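Local coordinates for quinonprotein alcohol dehydrogenase-like protein (Bacteroides thetaiotaomicron VPI-5482, PDB 4R5O) that is of unknown function but folds into an immunoglobulin-like beta-sandwich and a seven-bladed beta-propeller, and binds calcium ions, at residues 279-284 with 329-334; 283-288 with 300-305; 337-342 with 351-356; 347-352 with 362-367. All coordinates share one frame; numbering follows the deposited sequence.

Contact 1 (279-284 with 329-334); sequences NFVLAK and IGMVAS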
loop_
_atom_site.group_PDB
_atom_site.type_symbol
_atom_site.label_atom_id
_atom_site.label_comp_id
_atom_site.label_asym_id
_atom_site.label_seq_id
_atom_site.Cartn_x
_atom_site.Cartn_y
_atom_site.Cartn_z
ATOM N N ASN A 279 11.926 12.059 -5.674
ATOM C CA ASN A 279 10.536 12.319 -5.977
ATOM C C ASN A 279 10.259 13.822 -6.122
ATOM O O ASN A 279 11.151 14.650 -5.991
ATOM C CB ASN A 279 9.649 11.709 -4.870
ATOM C CG ASN A 279 9.818 12.271 -3.500
ATOM O OD1 ASN A 279 10.910 12.677 -3.083
ATOM N ND2 ASN A 279 8.726 12.269 -2.753
ATOM N N PHE A 280 9.006 14.133 -6.462
ATOM C CA PHE A 280 8.417 15.465 -6.587
ATOM C C PHE A 280 7.354 15.623 -5.537
ATOM O O PHE A 280 6.502 14.733 -5.407
ATOM C CB PHE A 280 7.831 15.693 -7.989
ATOM C CG PHE A 280 8.797 15.494 -9.121
ATOM C CD1 PHE A 280 9.042 14.232 -9.628
ATOM C CD2 PHE A 280 9.437 16.576 -9.707
ATOM C CE1 PHE A 280 9.967 14.042 -10.656
ATOM C CE2 PHE A 280 10.348 16.391 -10.744
ATOM C CZ PHE A 280 10.603 15.123 -11.217
ATOM N N VAL A 281 7.393 16.715 -4.776
ATOM C CA VAL A 281 6.380 16.915 -3.747
ATOM C C VAL A 281 5.669 18.249 -4.001
ATOM O O VAL A 281 6.301 19.242 -4.357
ATOM C CB VAL A 281 6.944 16.832 -2.288
ATOM C CG1 VAL A 281 7.480 15.439 -1.977
ATOM C CG2 VAL A 281 8.014 17.885 -2.002
ATOM N N LEU A 282 4.348 18.253 -3.825
ATOM C CA LEU A 282 3.551 19.479 -3.902
ATOM C C LEU A 282 3.545 20.107 -2.516
ATOM O O LEU A 282 3.050 19.479 -1.581
ATOM C CB LEU A 282 2.129 19.217 -4.439
ATOM C CG LEU A 282 1.207 20.449 -4.506
ATOM C CD1 LEU A 282 1.648 21.441 -5.621
ATOM C CD2 LEU A 282 -0.228 20.034 -4.694
ATOM N N ALA A 283 4.174 21.287 -2.359
ATOM C CA ALA A 283 4.279 21.966 -1.057
ATOM C C ALA A 283 3.089 22.889 -0.815
ATOM O O ALA A 283 2.263 23.076 -1.717
ATOM C CB ALA A 283 5.565 22.743 -0.965
ATOM N N LYS A 284 2.987 23.447 0.427
ATOM C CA LYS A 284 1.852 24.286 0.872
ATOM C C LYS A 284 1.804 25.608 0.090
ATOM O O LYS A 284 0.718 26.166 -0.039
ATOM C CB LYS A 284 1.887 24.569 2.379
ATOM C CG LYS A 284 0.540 25.057 2.906
ATOM C CD LYS A 284 0.627 25.597 4.303
ATOM C CE LYS A 284 -0.697 26.189 4.708
ATOM N NZ LYS A 284 -0.622 26.815 6.050
ATOM N N ILE A 329 14.300 7.286 -1.610
ATOM C CA ILE A 329 14.247 7.716 -0.218
ATOM C C ILE A 329 13.642 9.118 -0.322
ATOM O O ILE A 329 14.331 10.123 -0.177
ATOM C CB ILE A 329 15.579 7.593 0.565
ATOM C CG1 ILE A 329 16.291 6.221 0.317
ATOM C CG2 ILE A 329 15.340 7.852 2.045
ATOM N N GLY A 330 12.346 9.127 -0.651
ATOM C CA GLY A 330 11.541 10.300 -0.930
ATOM C C GLY A 330 11.263 11.255 0.197
ATOM O O GLY A 330 11.202 10.867 1.366
HETATM N N MSE A 331 11.105 12.536 -0.186
HETATM C CA MSE A 331 10.754 13.688 0.669
HETATM C C MSE A 331 9.313 13.649 0.987
HETATM O O MSE A 331 8.592 12.900 0.358
HETATM C CB MSE A 331 11.077 15.044 -0.034
HETATM C CG MSE A 331 12.510 15.186 -0.534
HETATM SE SE MSE A 331 12.724 16.862 -1.441
HETATM C CE MSE A 331 11.487 16.618 -2.934
ATOM N N VAL A 332 8.856 14.490 1.888
ATOM C CA VAL A 332 7.432 14.563 2.157
ATOM C C VAL A 332 7.139 16.010 2.541
ATOM O O VAL A 332 7.897 16.627 3.282
ATOM C CB VAL A 332 6.908 13.524 3.192
ATOM C CG1 VAL A 332 7.448 13.767 4.599
ATOM C CG2 VAL A 332 5.379 13.465 3.190
ATOM N N ALA A 333 6.057 16.553 1.968
ATOM C CA ALA A 333 5.600 17.910 2.206
ATOM C C ALA A 333 4.367 17.931 3.100
ATOM O O ALA A 333 3.510 17.052 3.040
ATOM C CB ALA A 333 5.289 18.584 0.883
ATOM N N SER A 334 4.294 18.952 3.933
ATOM C CA SER A 334 3.165 19.236 4.792
ATOM C C SER A 334 2.105 19.990 4.009
ATOM O O SER A 334 2.443 20.852 3.191
ATOM C CB SER A 334 3.619 20.034 6.007
ATOM O OG SER A 334 2.507 20.389 6.809
#
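N279 to K284 and G330 to S334 run side by side in nearly the same direction, 7° apart, with CA of A283 5.4 Å from CA of A333. The bonds between them come from the side chain of N279. N279 grips the backbone of M331, a selenomethionine, with both ends of its amide. Its OD1 accepts from N of M331 at 2.9 Å. Its ND2 donates to O of M331 at 3.2 Å in a nearly straight bond, and that oxygen lies close to the amide plane. The two bonds fix the rotation of the amide. V281 packs beside this clamp. CG1 of V281 rests against O of M331, and CG2 of V281 meets CE of M331 at 3.8 Å. The two side chains cross at about a right angle. The M331 chain bends at chi3 (-63°), which places CE near V281. CB of A333 lies 3.4 Å from O of L282 and also reaches CB of V281. Each strand has its own partner: V281 bonds through its backbone to Y289 of strand 288-294, and V332 to Y341 of strand 339-343. The contact therefore joins the first strands of two successive sheets, as innermost strands of neighbouring propeller blades do.

Contact 2 (283-288 with 300-305); sequences AKDGNV and IVKIKN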
loop_
_atom_site.group_PDB
_atom_site.type_symbol
_atom_site.label_atom_id
_atom_site.label_comp_id
_atom_site.label_asym_id
_atom_site.label_seq_id
_atom_site.Cartn_x
_atom_site.Cartn_y
_atom_site.Cartn_z
ATOM N N ALA A 283 4.174 21.287 -2.359
ATOM C CA ALA A 283 4.279 21.966 -1.057
ATOM C C ALA A 283 3.089 22.889 -0.815
ATOM O O ALA A 283 2.263 23.076 -1.717
ATOM C CB ALA A 283 5.565 22.743 -0.965
ATOM N N LYS A 284 2.987 23.447 0.427
ATOM C CA LYS A 284 1.852 24.286 0.872
ATOM C C LYS A 284 1.804 25.608 0.090
ATOM O O LYS A 284 0.718 26.166 -0.039
ATOM C CB LYS A 284 1.887 24.569 2.379
ATOM C CG LYS A 284 0.540 25.057 2.906
ATOM C CD LYS A 284 0.627 25.597 4.303
ATOM C CE LYS A 284 -0.697 26.189 4.708
ATOM N NZ LYS A 284 -0.622 26.815 6.050
ATOM N N ASP A 285 2.923 26.061 -0.498
ATOM C CA ASP A 285 2.945 27.269 -1.326
ATOM C C ASP A 285 2.283 27.028 -2.720
ATOM O O ASP A 285 2.173 27.966 -3.516
ATOM C CB ASP A 285 4.389 27.756 -1.513
ATOM C CG ASP A 285 5.322 26.844 -2.279
ATOM O OD1 ASP A 285 4.939 25.694 -2.557
ATOM O OD2 ASP A 285 6.435 27.277 -2.588
ATOM N N GLY A 286 1.883 25.778 -2.990
ATOM C CA GLY A 286 1.231 25.345 -4.224
ATOM C C GLY A 286 2.197 24.994 -5.328
ATOM O O GLY A 286 1.778 24.741 -6.463
ATOM N N ASN A 287 3.503 24.979 -5.002
ATOM C CA ASN A 287 4.573 24.686 -5.951
ATOM C C ASN A 287 5.090 23.258 -5.767
ATOM O O ASN A 287 4.845 22.630 -4.735
ATOM C CB ASN A 287 5.724 25.694 -5.821
ATOM C CG ASN A 287 5.374 27.071 -6.326
ATOM O OD1 ASN A 287 5.687 28.080 -5.701
ATOM N ND2 ASN A 287 4.617 27.153 -7.403
ATOM N N VAL A 288 5.761 22.733 -6.814
ATOM C CA VAL A 288 6.325 21.388 -6.808
ATOM C C VAL A 288 7.795 21.526 -6.571
ATOM O O VAL A 288 8.440 22.386 -7.164
ATOM C CB VAL A 288 5.988 20.599 -8.095
ATOM C CG1 VAL A 288 6.894 19.383 -8.285
ATOM C CG2 VAL A 288 4.521 20.185 -8.062
ATOM N N ILE A 300 17.527 22.223 -3.491
ATOM C CA ILE A 300 16.064 22.101 -3.362
ATOM C C ILE A 300 15.483 22.976 -4.454
ATOM O O ILE A 300 15.682 24.198 -4.435
ATOM C CB ILE A 300 15.544 22.450 -1.951
ATOM C CG1 ILE A 300 16.291 21.638 -0.873
ATOM C CG2 ILE A 300 14.020 22.271 -1.890
ATOM C CD1 ILE A 300 16.048 22.062 0.544
ATOM N N VAL A 301 14.852 22.350 -5.452
ATOM C CA VAL A 301 14.353 23.092 -6.601
ATOM C C VAL A 301 12.838 23.305 -6.485
ATOM O O VAL A 301 12.087 22.360 -6.383
ATOM C CB VAL A 301 14.714 22.390 -7.935
ATOM C CG1 VAL A 301 14.151 23.149 -9.132
ATOM C CG2 VAL A 301 16.225 22.235 -8.075
ATOM N N LYS A 302 12.414 24.559 -6.543
ATOM C CA LYS A 302 11.025 25.001 -6.594
ATOM C C LYS A 302 10.624 25.085 -8.046
ATOM O O LYS A 302 11.327 25.734 -8.813
ATOM C CB LYS A 302 10.889 26.343 -5.868
ATOM C CG LYS A 302 9.550 27.046 -5.894
ATOM C CD LYS A 302 9.777 28.375 -5.206
ATOM C CE LYS A 302 8.589 29.242 -4.941
ATOM N NZ LYS A 302 8.965 30.480 -4.220
ATOM N N ILE A 303 9.545 24.387 -8.437
ATOM C CA ILE A 303 9.072 24.412 -9.821
ATOM C C ILE A 303 7.791 25.212 -9.785
ATOM O O ILE A 303 6.798 24.753 -9.209
ATOM C CB ILE A 303 8.915 23.000 -10.473
ATOM C CG1 ILE A 303 10.154 22.081 -10.184
ATOM C CG2 ILE A 303 8.611 23.131 -11.981
ATOM C CD1 ILE A 303 10.032 20.514 -10.562
ATOM N N LYS A 304 7.822 26.442 -10.323
ATOM C CA LYS A 304 6.627 27.264 -10.253
ATOM C C LYS A 304 5.656 26.835 -11.387
ATOM O O LYS A 304 6.028 26.028 -12.249
ATOM C CB LYS A 304 6.992 28.751 -10.316
ATOM C CG LYS A 304 7.964 29.233 -9.225
ATOM C CD LYS A 304 8.274 30.712 -9.434
ATOM C CE LYS A 304 9.260 31.305 -8.467
ATOM N NZ LYS A 304 9.450 32.756 -8.721
ATOM N N ASN A 305 4.402 27.341 -11.340
ATOM C CA ASN A 305 3.322 27.087 -12.304
ATOM C C ASN A 305 3.762 27.332 -13.762
ATOM O O ASN A 305 3.291 26.639 -14.669
ATOM C CB ASN A 305 2.097 27.985 -11.997
ATOM C CG ASN A 305 1.434 27.800 -10.627
ATOM O OD1 ASN A 305 1.877 27.019 -9.751
ATOM N ND2 ASN A 305 0.335 28.538 -10.419
#
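V288 and I303 form an antiparallel hydrogen-bonded pair at the open end of the hairpin of strands 288-294 and 297-303. N of I303 donates to O of V288 at 2.6 Å. The return bond, from N of V288 to O of I303, is weak at 3.3 Å. O of I303 has a second partner in the hydroxyl of Y232.

Apolar packing follows the pairing. CG1 of V288 meets CD1 of I303 at 4.0 Å on one face of the sheet. I230 and Y232 of strand 228-232 also lie against V288. N287 crosses the K302 side chain at a slant, its CG 4.1 Å from CE of K302. The other side of its amide lies near CA of K304 and the amide of N305, whose plane is turned 73° from it. An alanine in place of N287 would probably open a gap between the K302 chain and N305 and set both freer to move.

Polar bonds shape the turn before the strand. A283 to G286 is a type I turn, closed by N of G286 on O of A283. OD1 of D285 accepts from N of N287 at 2.9 Å, an Asx turn in which the donor stands above the carboxylate plane.

Charges are close but do not form a salt bridge: OD2 of D285 is 4.4 Å from NZ of K302. K302 also has a long, weak ion pair with E310. The lysine would probably feel a diffuse negative field from the two acids. With OD1 on N of N287 and OD2 on the hydroxyl of Y289, the D285 carboxylate probably helps to order the turn.

Contact 3 (337-342 with 351-356); sequences ENIIYL and KYILGD. With CA (calcium ion), chain L.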
loop_
_atom_site.group_PDB
_atom_site.type_symbol
_atom_site.label_atom_id
_atom_site.label_comp_id
_atom_site.label_asym_id
_atom_site.label_seq_id
_atom_site.Cartn_x
_atom_site.Cartn_y
_atom_site.Cartn_z
ATOM N N GLU A 337 1.618 23.176 6.844
ATOM C CA GLU A 337 2.757 24.030 7.181
ATOM C C GLU A 337 3.721 24.117 5.999
ATOM O O GLU A 337 3.766 23.214 5.181
ATOM C CB GLU A 337 3.482 23.534 8.442
ATOM C CG GLU A 337 2.656 23.733 9.705
ATOM C CD GLU A 337 3.231 23.345 11.053
ATOM O OE1 GLU A 337 4.468 23.207 11.181
ATOM O OE2 GLU A 337 2.429 23.244 12.008
ATOM N N ASN A 338 4.471 25.220 5.900
ATOM C CA ASN A 338 5.439 25.514 4.831
ATOM C C ASN A 338 6.742 24.761 5.104
ATOM O O ASN A 338 7.810 25.353 5.351
ATOM C CB ASN A 338 5.659 27.026 4.752
ATOM C CG ASN A 338 4.381 27.789 4.517
ATOM O OD1 ASN A 338 3.588 27.477 3.606
ATOM N ND2 ASN A 338 4.186 28.831 5.315
ATOM N N ILE A 339 6.628 23.428 5.059
ATOM C CA ILE A 339 7.665 22.477 5.411
ATOM C C ILE A 339 7.796 21.333 4.387
ATOM O O ILE A 339 6.811 20.845 3.819
ATOM C CB ILE A 339 7.275 21.902 6.814
ATOM C CG1 ILE A 339 7.562 22.919 7.923
ATOM C CG2 ILE A 339 7.954 20.575 7.150
ATOM C CD1 ILE A 339 7.025 22.505 9.272
ATOM N N ILE A 340 9.046 20.886 4.216
ATOM C CA ILE A 340 9.431 19.686 3.486
ATOM C C ILE A 340 10.442 18.937 4.358
ATOM O O ILE A 340 11.420 19.525 4.826
ATOM C CB ILE A 340 9.957 19.906 2.045
ATOM C CG1 ILE A 340 8.952 20.711 1.200
ATOM C CG2 ILE A 340 10.319 18.547 1.393
ATOM C CD1 ILE A 340 9.418 21.113 -0.131
ATOM N N TYR A 341 10.170 17.666 4.612
ATOM C CA TYR A 341 11.100 16.785 5.292
ATOM C C TYR A 341 11.932 16.055 4.233
ATOM O O TYR A 341 11.359 15.575 3.255
ATOM C CB TYR A 341 10.375 15.804 6.219
ATOM C CG TYR A 341 9.654 16.454 7.370
ATOM C CD1 TYR A 341 10.319 16.756 8.556
ATOM C CD2 TYR A 341 8.290 16.713 7.305
ATOM C CE1 TYR A 341 9.653 17.349 9.628
ATOM C CE2 TYR A 341 7.612 17.288 8.381
ATOM C CZ TYR A 341 8.302 17.614 9.536
ATOM O OH TYR A 341 7.646 18.153 10.609
ATOM N N LEU A 342 13.260 16.001 4.393
ATOM C CA LEU A 342 14.126 15.301 3.445
ATOM C C LEU A 342 15.252 14.612 4.224
ATOM O O LEU A 342 15.569 15.025 5.337
ATOM C CB LEU A 342 14.678 16.211 2.312
ATOM C CG LEU A 342 15.574 17.432 2.576
ATOM C CD1 LEU A 342 16.071 17.985 1.271
ATOM C CD2 LEU A 342 14.849 18.560 3.299
ATOM N N LYS A 351 14.263 19.346 8.215
ATOM C CA LYS A 351 12.952 19.991 8.092
ATOM C C LYS A 351 13.168 21.309 7.382
ATOM O O LYS A 351 13.614 22.275 8.010
ATOM C CB LYS A 351 12.257 20.164 9.457
ATOM C CG LYS A 351 10.915 20.860 9.354
ATOM C CD LYS A 351 10.115 20.909 10.654
ATOM C CE LYS A 351 10.568 21.910 11.675
ATOM N NZ LYS A 351 9.681 21.867 12.866
ATOM N N TYR A 352 12.958 21.320 6.049
ATOM C CA TYR A 352 13.130 22.517 5.241
ATOM C C TYR A 352 11.888 23.362 5.312
ATOM O O TYR A 352 10.792 22.907 5.010
ATOM C CB TYR A 352 13.480 22.192 3.777
ATOM C CG TYR A 352 13.557 23.408 2.870
ATOM C CD1 TYR A 352 14.499 24.416 3.092
ATOM C CD2 TYR A 352 12.736 23.522 1.752
ATOM C CE1 TYR A 352 14.582 25.534 2.258
ATOM C CE2 TYR A 352 12.819 24.629 0.903
ATOM C CZ TYR A 352 13.748 25.631 1.160
ATOM O OH TYR A 352 13.858 26.721 0.333
ATOM N N ILE A 353 12.088 24.619 5.669
ATOM C CA ILE A 353 11.028 25.604 5.747
ATOM C C ILE A 353 11.182 26.460 4.521
ATOM O O ILE A 353 12.137 27.219 4.422
ATOM C CB ILE A 353 11.103 26.368 7.083
ATOM C CG1 ILE A 353 10.928 25.357 8.261
ATOM C CG2 ILE A 353 10.018 27.449 7.112
ATOM C CD1 ILE A 353 11.451 25.796 9.640
ATOM N N LEU A 354 10.276 26.274 3.562
ATOM C CA LEU A 354 10.236 26.965 2.275
ATOM C C LEU A 354 10.684 28.437 2.414
ATOM O O LEU A 354 10.110 29.183 3.215
ATOM C CB LEU A 354 8.803 26.912 1.662
ATOM C CG LEU A 354 8.036 25.600 1.669
ATOM C CD1 LEU A 354 6.588 25.806 1.192
ATOM C CD2 LEU A 354 8.747 24.524 0.883
ATOM N N GLY A 355 11.721 28.812 1.666
ATOM C CA GLY A 355 12.276 30.163 1.648
ATOM C C GLY A 355 13.290 30.494 2.731
ATOM O O GLY A 355 13.964 31.534 2.659
ATOM N N ASP A 356 13.393 29.640 3.756
ATOM C CA ASP A 356 14.332 29.904 4.817
ATOM C C ASP A 356 15.394 28.829 4.779
ATOM O O ASP A 356 15.132 27.684 5.156
ATOM C CB ASP A 356 13.598 29.977 6.151
ATOM C CG ASP A 356 14.451 30.349 7.342
ATOM O OD1 ASP A 356 15.478 31.053 7.149
ATOM O OD2 ASP A 356 14.062 29.987 8.480
HETATM CA CA CA L . 15.456 32.273 9.722
#
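L354 hooks its forked tip over N338 and I340. CD1 of L354 lies on CB of N338 at 3.9 Å, and CD2 packs on CD1 of I340 at 3.6 Å. L354 crosses both side chains at about a right angle. On the face carrying I339, Y341 and K351, the lysine chain fills the hollow between its two neighbours. CG of K351 is 3.7 Å from CG2 of I339. It is equally close to CE1 of Y341, beside which the lysine chain lies. CG2 of I339 also sits over one face of the Y341 ring, toward its rim. CD of K351 lies 3.7 Å from OH of Y341, and the chain bends beyond it at chi3 (76°), which turns CE. On the other face, CD2 of L342 touches CB of Y352. Between the two faces, I340 and Y352 exchange two backbone bonds, N of Y352 donating to O of I340 at 2.7 Å. N of L354 adds a bond to O of N338 from above its carbonyl plane. A type II turn, I353 to D356, follows; OH of Y352 accepts from N of G355 within it. The arrangement is an antiparallel beta hairpin of a propeller blade, and its end leads into a calcium site formed by D356 and D358.

Contact 4 (347-352 with 362-367); sequences GAIYKY and APFIAA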
loop_
_atom_site.group_PDB
_atom_site.type_symbol
_atom_site.label_atom_id
_atom_site.label_comp_id
_atom_site.label_asym_id
_atom_site.label_seq_id
_atom_site.Cartn_x
_atom_site.Cartn_y
_atom_site.Cartn_z
ATOM N N GLY A 347 21.450 9.378 7.095
ATOM C CA GLY A 347 20.247 8.912 7.777
ATOM C C GLY A 347 19.639 9.942 8.704
ATOM O O GLY A 347 18.878 9.591 9.605
ATOM N N ALA A 348 19.992 11.226 8.499
ATOM C CA ALA A 348 19.456 12.373 9.238
ATOM C C ALA A 348 18.265 12.956 8.473
ATOM O O ALA A 348 18.180 12.805 7.252
ATOM C CB ALA A 348 20.532 13.437 9.468
ATOM N N ILE A 349 17.338 13.589 9.186
ATOM C CA ILE A 349 16.170 14.196 8.580
ATOM C C ILE A 349 16.304 15.667 8.799
ATOM O O ILE A 349 16.657 16.115 9.890
ATOM C CB ILE A 349 14.848 13.585 9.141
ATOM C CG1 ILE A 349 14.728 12.114 8.665
ATOM C CG2 ILE A 349 13.587 14.377 8.719
ATOM C CD1 ILE A 349 13.951 11.278 9.514
ATOM N N TYR A 350 16.104 16.406 7.717
ATOM C CA TYR A 350 16.089 17.847 7.674
ATOM C C TYR A 350 14.665 18.318 7.465
ATOM O O TYR A 350 13.926 17.711 6.691
ATOM C CB TYR A 350 17.022 18.354 6.575
ATOM C CG TYR A 350 18.489 18.194 6.907
ATOM C CD1 TYR A 350 19.146 16.985 6.689
ATOM C CD2 TYR A 350 19.225 19.254 7.425
ATOM C CE1 TYR A 350 20.491 16.826 7.011
ATOM C CE2 TYR A 350 20.578 19.110 7.737
ATOM C CZ TYR A 350 21.208 17.893 7.526
ATOM O OH TYR A 350 22.548 17.732 7.806
ATOM N N LYS A 351 14.263 19.346 8.215
ATOM C CA LYS A 351 12.952 19.991 8.092
ATOM C C LYS A 351 13.168 21.309 7.382
ATOM O O LYS A 351 13.614 22.275 8.010
ATOM C CB LYS A 351 12.257 20.164 9.457
ATOM C CG LYS A 351 10.915 20.860 9.354
ATOM C CD LYS A 351 10.115 20.909 10.654
ATOM C CE LYS A 351 10.568 21.910 11.675
ATOM N NZ LYS A 351 9.681 21.867 12.866
ATOM N N TYR A 352 12.958 21.320 6.049
ATOM C CA TYR A 352 13.130 22.517 5.241
ATOM C C TYR A 352 11.888 23.362 5.312
ATOM O O TYR A 352 10.792 22.907 5.010
ATOM C CB TYR A 352 13.480 22.192 3.777
ATOM C CG TYR A 352 13.557 23.408 2.870
ATOM C CD1 TYR A 352 14.499 24.416 3.092
ATOM C CD2 TYR A 352 12.736 23.522 1.752
ATOM C CE1 TYR A 352 14.582 25.534 2.258
ATOM C CE2 TYR A 352 12.819 24.629 0.903
ATOM C CZ TYR A 352 13.748 25.631 1.160
ATOM O OH TYR A 352 13.858 26.721 0.333
ATOM N N ALA A 362 21.084 22.528 10.221
ATOM C CA ALA A 362 21.190 21.383 11.134
ATOM C C ALA A 362 20.009 20.426 10.953
ATOM O O ALA A 362 18.915 20.897 10.622
ATOM C CB ALA A 362 21.256 21.867 12.574
ATOM N N PRO A 363 20.185 19.082 11.177
ATOM C CA PRO A 363 19.047 18.158 11.036
ATOM C C PRO A 363 17.973 18.391 12.073
ATOM O O PRO A 363 18.261 18.881 13.164
ATOM C CB PRO A 363 19.667 16.767 11.248
ATOM C CG PRO A 363 21.103 16.941 11.146
ATOM C CD PRO A 363 21.402 18.345 11.568
ATOM N N PHE A 364 16.735 18.057 11.711
ATOM C CA PHE A 364 15.584 18.109 12.597
ATOM C C PHE A 364 15.628 16.874 13.487
ATOM O O PHE A 364 15.374 16.961 14.694
ATOM C CB PHE A 364 14.288 18.213 11.774
ATOM C CG PHE A 364 13.009 17.871 12.501
ATOM C CD1 PHE A 364 12.522 18.696 13.510
ATOM C CD2 PHE A 364 12.253 16.770 12.122
ATOM C CE1 PHE A 364 11.339 18.380 14.173
ATOM C CE2 PHE A 364 11.065 16.457 12.788
ATOM C CZ PHE A 364 10.616 17.265 13.804
ATOM N N ILE A 365 15.975 15.722 12.863
ATOM C CA ILE A 365 16.181 14.427 13.494
ATOM C C ILE A 365 17.581 13.970 13.105
ATOM O O ILE A 365 17.865 13.784 11.926
ATOM C CB ILE A 365 15.081 13.395 13.145
ATOM C CG1 ILE A 365 13.710 13.898 13.627
ATOM C CG2 ILE A 365 15.410 12.031 13.771
ATOM C CD1 ILE A 365 12.559 13.182 13.027
ATOM N N ALA A 366 18.457 13.845 14.104
ATOM C CA ALA A 366 19.846 13.424 13.945
ATOM C C ALA A 366 19.952 11.976 13.461
ATOM O O ALA A 366 19.075 11.153 13.733
ATOM C CB ALA A 366 20.579 13.571 15.265
ATOM N N ALA A 367 21.038 11.677 12.752
ATOM C CA ALA A 367 21.326 10.332 12.282
ATOM C C ALA A 367 21.836 9.453 13.434
ATOM O O ALA A 367 22.383 9.976 14.410
ATOM C CB ALA A 367 22.361 10.399 11.165
#
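I349 is held to I365 by a straight backbone bond, from N of I349 to O of I365 at 2.8 Å (173°). O of I349 accepts twice in return, from N of F364 at 2.7 Å and from N of I365 at 3.1 Å. F364 and I365 thus both face I349, a classic beta bulge.

Side chains close around this bridge. CA of P363 stands over one face of the Y350 ring, 3.9 Å from the ring centroid, a CH-pi contact. CG of P363 reaches CZ of Y350 at 3.7 Å, and the two side chains lie side by side, pointing the same way. CB of A348 touches CB of P363 and CB of A367. CB of I349 meets CB of I365 at 4.0 Å. CB of F364 packs on CB of K351 at 3.6 Å. CG of F364 is anti to its backbone N (chi1 163°), which sets it 3.9 Å from CB of K351, and CD of the lysine lies over one face of the ring. CG2 of I349 comes to the edge of the same ring.

A second shell positions these groups. The Y350 ring stacks with F316, and the F364 ring meets that of Y341 at about 50°. An alanine at Y350 would probably leave P363 without the ring it leans on and F316 without its stacking partner.

Beyond them, I349 packs on I373 and L377 of strand 371-379 and on L386 and V388 of strand 386-392. I365 touches L386 and Y390. The loop 362-367 lies along strand 349-353, whose other edge pairs with strand 339-343, and the side chains of I349 and I365 reach the next sheet in the chain.

The four contacts follow the chain through two neighbouring blades. Contacts 1 and 2 share A283 and K284, their centres 10 Å apart, and CB of F280 touches CG1 of V288 at 3.8 Å. Contacts 1 and 3 are also 10 Å apart; strand 332-333 of contact 1 neighbours strand 339-343 of contact 3 in one sheet, and N of S334 probably bonds to O of I339 at 3.2 Å. Contacts 3 and 4 use opposite edges of strand 349-353 and share K351 and Y352. Contacts 2 and 3 meet where CD1 of I300 packs on CG of Y352 at 3.7 Å. Contact 3 carries the calcium ligand D356; the side chains of K351 and N305 lie about 12 and 13 Å from the ion.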